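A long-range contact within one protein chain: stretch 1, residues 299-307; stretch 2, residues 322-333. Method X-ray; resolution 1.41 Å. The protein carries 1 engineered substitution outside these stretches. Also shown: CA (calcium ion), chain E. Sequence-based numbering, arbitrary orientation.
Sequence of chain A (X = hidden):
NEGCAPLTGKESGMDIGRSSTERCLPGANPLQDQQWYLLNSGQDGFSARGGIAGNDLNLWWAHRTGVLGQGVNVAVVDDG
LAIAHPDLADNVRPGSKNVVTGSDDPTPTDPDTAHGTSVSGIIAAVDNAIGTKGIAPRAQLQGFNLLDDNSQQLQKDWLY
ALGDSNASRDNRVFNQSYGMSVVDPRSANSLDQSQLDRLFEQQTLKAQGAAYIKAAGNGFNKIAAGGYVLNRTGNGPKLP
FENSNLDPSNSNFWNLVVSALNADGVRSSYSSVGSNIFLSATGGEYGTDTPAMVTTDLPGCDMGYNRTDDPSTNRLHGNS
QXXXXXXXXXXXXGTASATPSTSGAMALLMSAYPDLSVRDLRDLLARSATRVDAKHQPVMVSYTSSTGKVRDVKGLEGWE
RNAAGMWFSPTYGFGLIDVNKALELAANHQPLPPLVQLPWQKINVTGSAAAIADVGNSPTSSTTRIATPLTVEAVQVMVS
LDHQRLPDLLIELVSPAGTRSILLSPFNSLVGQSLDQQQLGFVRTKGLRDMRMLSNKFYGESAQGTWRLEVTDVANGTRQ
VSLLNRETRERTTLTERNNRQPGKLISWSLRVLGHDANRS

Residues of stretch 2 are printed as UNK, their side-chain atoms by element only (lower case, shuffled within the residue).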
ATOM      1  N   PRO A 299     -11.024  19.217 -14.253  1.00 13.38           N
ATOM      2  CA  PRO A 299     -11.030  20.329 -15.215  1.00 13.85           C
ATOM      3  C   PRO A 299     -11.688  21.603 -14.679  1.00 14.24           C
ATOM      4  O   PRO A 299     -12.629  21.536 -13.886  1.00 14.81           O
ATOM      5  CB  PRO A 299     -11.816  19.771 -16.407  1.00 14.61           C
ATOM      6  CG  PRO A 299     -12.552  18.578 -15.898  1.00 15.46           C
ATOM      7  CD  PRO A 299     -11.799  18.054 -14.727  1.00 13.47           C
ATOM      8  N   GLY A 300     -11.174  22.750 -15.109  1.00 13.99           N
ATOM      9  CA  GLY A 300     -11.763  24.031 -14.748  1.00 13.76           C
ATOM     10  C   GLY A 300     -11.115  24.647 -13.529  1.00 13.96           C
ATOM     11  O   GLY A 300     -10.500  23.956 -12.714  1.00 14.15           O
ATOM     12  N   CYS A 301     -11.268  25.955 -13.397  1.00 14.60           N
ATOM     13  CA  CYS A 301     -10.698  26.668 -12.271  1.00 15.12           C
ATOM     14  C   CYS A 301     -11.644  26.664 -11.064  1.00 14.53           C
ATOM     15  O   CYS A 301     -11.357  27.279 -10.050  1.00 14.70           O
ATOM     16  CB  CYS A 301     -10.259  28.079 -12.682  1.00 16.06           C
ATOM     17  SG  CYS A 301      -8.987  28.117 -13.997  1.00 20.32           S
ATOM     18  N   ASP A 302     -12.746  25.927 -11.175  1.00 14.37           N
ATOM     19  CA  ASP A 302     -13.674  25.741 -10.058  1.00 14.83           C
ATOM     20  C   ASP A 302     -13.590  24.364  -9.395  1.00 14.20           C
ATOM     21  O   ASP A 302     -14.283  24.110  -8.409  1.00 14.10           O
ATOM     22  CB  ASP A 302     -15.112  25.990 -10.517  1.00 15.42           C
ATOM     23  CG  ASP A 302     -15.522  25.091 -11.674  1.00 17.68           C
ATOM     24  OD1 ASP A 302     -14.641  24.571 -12.404  1.00 20.95           O
ATOM     25  OD2 ASP A 302     -16.744  24.912 -11.866  1.00 21.27           O
ATOM     26  N   MET A 303     -12.761  23.480  -9.945  1.00 13.10           N
ATOM     27  CA  MET A 303     -12.627  22.112  -9.439  1.00 12.43           C
ATOM     28  C   MET A 303     -11.160  21.721  -9.396  1.00 12.56           C
ATOM     29  O   MET A 303     -10.372  22.135 -10.245  1.00 13.09           O
ATOM     30  CB  MET A 303     -13.362  21.128 -10.358  1.00 12.46           C
ATOM     31  CG  MET A 303     -14.874  21.350 -10.455  1.00 12.88           C
ATOM     32  SD  MET A 303     -15.772  20.929  -8.947  1.00 13.20           S
ATOM     33  CE  MET A 303     -15.783  19.146  -9.059  1.00 13.05           C
ATOM     34  N   GLY A 304     -10.815  20.888  -8.422  1.00 12.09           N
ATOM     35  CA  GLY A 304      -9.509  20.245  -8.402  1.00 11.77           C
ATOM     36  C   GLY A 304      -8.505  20.902  -7.484  1.00 11.34           C
ATOM     37  O   GLY A 304      -8.813  21.870  -6.769  1.00 11.89           O
ATOM     38  N   TYR A 305      -7.281  20.376  -7.505  1.00 11.12           N
ATOM     39  CA  TYR A 305      -6.187  20.968  -6.729  1.00 11.71           C
ATOM     40  C   TYR A 305      -5.720  22.308  -7.313  1.00 12.01           C
ATOM     41  O   TYR A 305      -5.117  23.116  -6.603  1.00 12.48           O
ATOM     42  CB  TYR A 305      -4.997  20.014  -6.639  1.00 12.13           C
ATOM     43  CG  TYR A 305      -5.255  18.686  -5.968  1.00 12.82           C
ATOM     44  CD1 TYR A 305      -6.160  18.565  -4.913  1.00 13.83           C
ATOM     45  CD2 TYR A 305      -4.578  17.539  -6.393  1.00 12.90           C
ATOM     46  CE1 TYR A 305      -6.379  17.342  -4.292  1.00 14.20           C
ATOM     47  CE2 TYR A 305      -4.789  16.310  -5.775  1.00 13.22           C
ATOM     48  CZ  TYR A 305      -5.694  16.213  -4.733  1.00 14.29           C
ATOM     49  OH  TYR A 305      -5.898  14.987  -4.122  1.00 15.86           O
ATOM     50  N   ASN A 306      -6.000  22.528  -8.596  1.00 11.93           N
ATOM     51  CA  ASN A 306      -5.767  23.805  -9.247  1.00 11.99           C
ATOM     52  C   ASN A 306      -7.134  24.458  -9.447  1.00 12.12           C
ATOM     53  O   ASN A 306      -7.861  24.159 -10.402  1.00 12.46           O
ATOM     54  CB  ASN A 306      -5.013  23.618 -10.570  1.00 11.75           C
ATOM     55  CG  ASN A 306      -4.730  24.928 -11.284  1.00 11.51           C
ATOM     56  OD1 ASN A 306      -5.015  26.012 -10.772  1.00 13.26           O
ATOM     57  ND2 ASN A 306      -4.141  24.832 -12.471  1.00 12.90           N
ATOM     58  N   ARG A 307      -7.495  25.306  -8.487  1.00 13.14           N
ATOM     59  CA  ARG A 307      -8.765  26.017  -8.524  1.00 13.60           C
ATOM     60  C   ARG A 307      -8.630  27.337  -7.789  1.00 14.50           C
ATOM     61  O   ARG A 307      -7.813  27.470  -6.878  1.00 14.67           O
ATOM     62  CB  ARG A 307      -9.910  25.161  -7.956  1.00 13.74           C
ATOM     63  CG  ARG A 307      -9.882  24.939  -6.453  1.00 14.13           C
ATOM     64  CD  ARG A 307     -11.072  24.118  -5.992  1.00 14.75           C
ATOM     65  NE  ARG A 307     -11.203  24.106  -4.533  1.00 15.69           N
ATOM     66  CZ  ARG A 307     -10.679  23.182  -3.732  1.00 16.77           C
ATOM     67  NH1 ARG A 307      -9.983  22.174  -4.233  1.00 17.00           N
ATOM     68  NH2 ARG A 307     -10.856  23.257  -2.419  1.00 18.16           N
ATOM     69  N   UNK A 322      -0.049  29.465 -18.751  1.00 21.17           N
ATOM     70  CA  UNK A 322       0.372  28.068 -18.859  1.00 20.73           C
ATOM     71  C   UNK A 322      -0.786  27.075 -18.809  1.00 19.78           C
ATOM     72  O   UNK A 322      -0.690  25.984 -19.367  1.00 19.84           O
ATOM     73  c   UNK A 322       2.704  28.516 -17.693  1.00 22.78           C
ATOM     74  c   UNK A 322       1.391  27.728 -17.765  1.00 21.31           C
ATOM     75  c   UNK A 322       3.524  28.034 -16.514  1.00 25.17           C
ATOM     76  c   UNK A 322       3.503  28.394 -18.989  1.00 24.67           C
ATOM     77  N   UNK A 323      -1.875  27.447 -18.142  1.00 18.74           N
ATOM     78  CA  UNK A 323      -2.991  26.521 -17.934  1.00 17.87           C
ATOM     79  C   UNK A 323      -4.263  27.307 -17.631  1.00 17.83           C
ATOM     80  O   UNK A 323      -4.739  27.348 -16.492  1.00 17.00           O
ATOM     81  o   UNK A 323      -4.600  24.259 -17.428  1.00 16.75           O
ATOM     82  c   UNK A 323      -3.741  24.519 -16.545  1.00 16.74           C
ATOM     83  c   UNK A 323      -2.640  25.520 -16.821  1.00 17.21           C
ATOM     84  o   UNK A 323      -3.736  23.985 -15.420  1.00 14.85           O
ATOM     85  N   UNK A 324      -4.808  27.921 -18.678  1.00 18.24           N
ATOM     86  CA  UNK A 324      -5.908  28.874 -18.536  1.00 18.40           C
ATOM     87  C   UNK A 324      -7.175  28.278 -17.929  1.00 18.16           C
ATOM     88  O   UNK A 324      -7.873  28.951 -17.171  1.00 18.36           O
ATOM     89  c   UNK A 324      -6.220  29.538 -19.874  1.00 18.70           C
ATOM     90  N   UNK A 325      -7.463  27.020 -18.258  1.00 17.74           N
ATOM     91  CA  UNK A 325      -8.636  26.347 -17.704  1.00 17.57           C
ATOM     92  C   UNK A 325      -8.340  25.536 -16.446  1.00 16.33           C
ATOM     93  O   UNK A 325      -9.200  24.791 -15.988  1.00 15.77           O
ATOM     94  o   UNK A 325      -9.963  26.267 -19.720  1.00 21.72           O
ATOM     95  c   UNK A 325      -9.303  25.465 -18.755  1.00 18.23           C
ATOM     96  N   UNK A 326      -7.140  25.693 -15.885  1.00 15.48           N
ATOM     97  CA  UNK A 326      -6.758  24.989 -14.647  1.00 14.64           C
ATOM     98  C   UNK A 326      -6.994  23.477 -14.744  1.00 13.75           C
ATOM     99  O   UNK A 326      -7.546  22.867 -13.815  1.00 13.41           O
ATOM    100  s   UNK A 326      -7.295  27.328 -13.167  1.00 16.76           S
ATOM    101  c   UNK A 326      -7.516  25.557 -13.439  1.00 14.94           C
ATOM    102  N   UNK A 327      -6.590  22.888 -15.869  1.00 12.89           N
ATOM    103  CA  UNK A 327      -6.809  21.468 -16.121  1.00 12.56           C
ATOM    104  C   UNK A 327      -5.683  20.589 -15.579  1.00 11.99           C
ATOM    105  O   UNK A 327      -5.785  19.364 -15.650  1.00 11.35           O
ATOM    106  o   UNK A 327      -8.331  21.838 -19.439  1.00 19.30           O
ATOM    107  c   UNK A 327      -6.965  21.191 -17.624  1.00 13.35           C
ATOM    108  o   UNK A 327      -9.265  21.896 -17.453  1.00 15.45           O
ATOM    109  c   UNK A 327      -8.283  21.687 -18.200  1.00 14.77           C
ATOM    110  N   UNK A 328      -4.614  21.212 -15.071  1.00 11.46           N
ATOM    111  CA  UNK A 328      -3.419  20.497 -14.581  1.00 11.31           C
ATOM    112  C   UNK A 328      -3.037  21.022 -13.209  1.00 10.96           C
ATOM    113  O   UNK A 328      -3.409  22.131 -12.836  1.00 12.36           O
ATOM    114  c   UNK A 328      -3.300  21.169 -17.827  1.00 11.94           C
ATOM    115  c   UNK A 328      -3.880  20.788 -19.029  1.00 12.82           C
ATOM    116  c   UNK A 328      -2.912  18.873 -17.274  1.00 12.11           C
ATOM    117  c   UNK A 328      -2.784  20.215 -16.940  1.00 11.27           C
ATOM    118  c   UNK A 328      -3.483  18.476 -18.468  1.00 13.07           C
ATOM    119  o   UNK A 328      -4.554  19.030 -20.513  1.00 15.09           O
ATOM    120  c   UNK A 328      -3.975  19.436 -19.341  1.00 13.23           C
ATOM    121  c   UNK A 328      -2.256  20.618 -15.600  1.00 11.65           C
ATOM    122  N   UNK A 329      -2.345  20.204 -12.427  1.00 10.41           N
ATOM    123  CA  UNK A 329      -1.852  20.671 -11.131  1.00  9.89           C
ATOM    124  C   UNK A 329      -0.399  20.231 -10.948  1.00 10.35           C
ATOM    125  O   UNK A 329       0.072  19.357 -11.675  1.00 11.40           O
ATOM    126  n   UNK A 329      -3.705  17.963  -9.840  1.00 12.32           N
ATOM    127  o   UNK A 329      -1.589  18.282  -9.123  1.00 12.51           O
ATOM    128  c   UNK A 329      -2.764  20.216  -9.965  1.00 10.58           C
ATOM    129  c   UNK A 329      -2.627  18.725  -9.626  1.00 11.32           C
ATOM    130  N   UNK A 330       0.300  20.857 -10.007  1.00 10.49           N
ATOM    131  CA  UNK A 330       1.702  20.530  -9.739  1.00 10.93           C
ATOM    132  C   UNK A 330       1.940  20.062  -8.319  1.00 10.76           C
ATOM    133  O   UNK A 330       3.083  20.047  -7.842  1.00 11.41           O
ATOM    134  N   UNK A 331       0.866  19.696  -7.624  1.00 10.69           N
ATOM    135  CA  UNK A 331       0.952  19.375  -6.197  1.00 11.30           C
ATOM    136  C   UNK A 331       0.620  17.923  -5.861  1.00 10.99           C
ATOM    137  O   UNK A 331       0.707  17.524  -4.701  1.00 11.82           O
ATOM    138  c   UNK A 331       0.533  21.763  -5.487  1.00 12.82           C
ATOM    139  c   UNK A 331      -1.406  20.155  -5.693  1.00 12.23           C
ATOM    140  c   UNK A 331       0.073  20.318  -5.340  1.00 11.32           C
ATOM    141  N   UNK A 332       0.246  17.128  -6.862  1.00 10.75           N
ATOM    142  CA  UNK A 332      -0.012  15.716  -6.599  1.00 10.41           C
ATOM    143  C   UNK A 332       1.256  15.056  -6.071  1.00 10.19           C
ATOM    144  O   UNK A 332       2.343  15.332  -6.550  1.00 10.72           O
ATOM    145  c   UNK A 332      -2.109  11.466  -6.422  1.00 13.84           C
ATOM    146  s   UNK A 332      -2.015  13.247  -6.347  1.00 11.19           S
ATOM    147  c   UNK A 332      -0.528  15.020  -7.856  1.00 10.77           C
ATOM    148  c   UNK A 332      -0.853  13.552  -7.688  1.00 11.25           C
ATOM    149  N   UNK A 333       1.114  14.194  -5.072  1.00  9.62           N
ATOM    150  CA  UNK A 333       2.277  13.644  -4.389  1.00  9.63           C
ATOM    151  C   UNK A 333       1.925  12.333  -3.687  1.00  9.89           C
ATOM    152  O   UNK A 333       0.908  11.709  -3.985  1.00 10.26           O
ATOM    153  o   UNK A 333       0.749  14.422  -2.233  1.00 12.26           O
ATOM    154  c   UNK A 333       2.824  14.667  -3.386  1.00 10.12           C
ATOM    155  n   UNK A 333       2.358  15.612  -1.204  1.00 12.58           N
ATOM    156  c   UNK A 333       1.886  14.896  -2.224  1.00 10.56           C
TER
HETATM  157 CA    CA E 903      -8.843  22.423 -11.887  1.00 15.66          CA
HETATM  158  O   HOH W   1      -3.565  27.348 -13.994  1.00 15.01           O

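Position 322 has four side-chain carbons, forked at the second, and its side chain comes no nearer to stretch 1 than 8.2 Å, from CB to Asn306 ND2; the fork beyond CB gives Leu322. Position 323 carries two carbons, the second bearing two oxygens: a short carboxylate, Asp323. Its OD2 lies 3.1 Å from Asn306 ND2. Position 324 has one carbon, which points away from stretch 1, and is Ala324; its backbone O sits 3.5 Å from Cys301 SG. Position 325 has one carbon and then one oxygen, hence Ser325. Its contact is made by the backbone, with O 2.9 Å from Gly300 CA.

At position 326 a carbon is followed by a sulfur 2.0 Å from Cys301 SG, a covalent distance that leaves no alternative to Cys326; the disulfide has a chi3 of 87°, close to the relaxed value. The backbone agrees with a type I turn from Asp323, closed by Cys326 N to Asp323 O at 3.0 Å. Position 327 again shows two carbons and two terminal oxygens, so Asp327. Gly300 N donates to its OD1 (3.1 Å, 150°), while its own N donates to Asp323 OD1 (2.9 Å).

Position 328 has one carbon and a six-carbon ring bearing an oxygen, Tyr328. CA-to-CB points away, and the closest side-chain approach is 5.6 Å, from CB to Asn306 ND2; its backbone O instead accepts from Asn306 ND2 (2.8 Å, 157°), and its N donates to Asp323 OD2 (2.9 Å). Position 329 has two carbons, the second carrying one oxygen and one nitrogen: Asn329. Its ND2 approaches Tyr305 CD2 obliquely at 3.6 Å, whereas OD1 accepts from the backbone N of positions 331 (3.2 Å) and 332 (3.1 Å).

Position 330 has no side-chain atoms and is Gly330, where the chain turns a corner. Position 331 has three carbons, branched at the first, Val331; CG2 packs on Tyr305 CB at 3.7 Å. Position 332 is an unbranched run of two carbons, sulfur and carbon, Met332, its SD 4.2 Å from Tyr305 CE2 at the ring edge. Position 333 has two carbons, then one oxygen and one nitrogen, Asn333, beyond contact.

The contact combines four kinds of restraint. The disulfide fixes Cys301 to Cys326, and beside it a calcium ion gathers Gly300 O (2.4 Å), Met303 O (2.3 Å), Asn306 O (2.5 Å) and Cys326 O (2.4 Å), tolerating the 3.3 Å approach of Gly300 O to Cys326 O. Two hydrogen bonds, from Gly300 and Asn306, add direction, and Tyr305 supplies apolar packing against Val331 and Met332. Together the stretches bury 531 Å².

Stretch 2, residues 322-333: LDASCDYNGVMN
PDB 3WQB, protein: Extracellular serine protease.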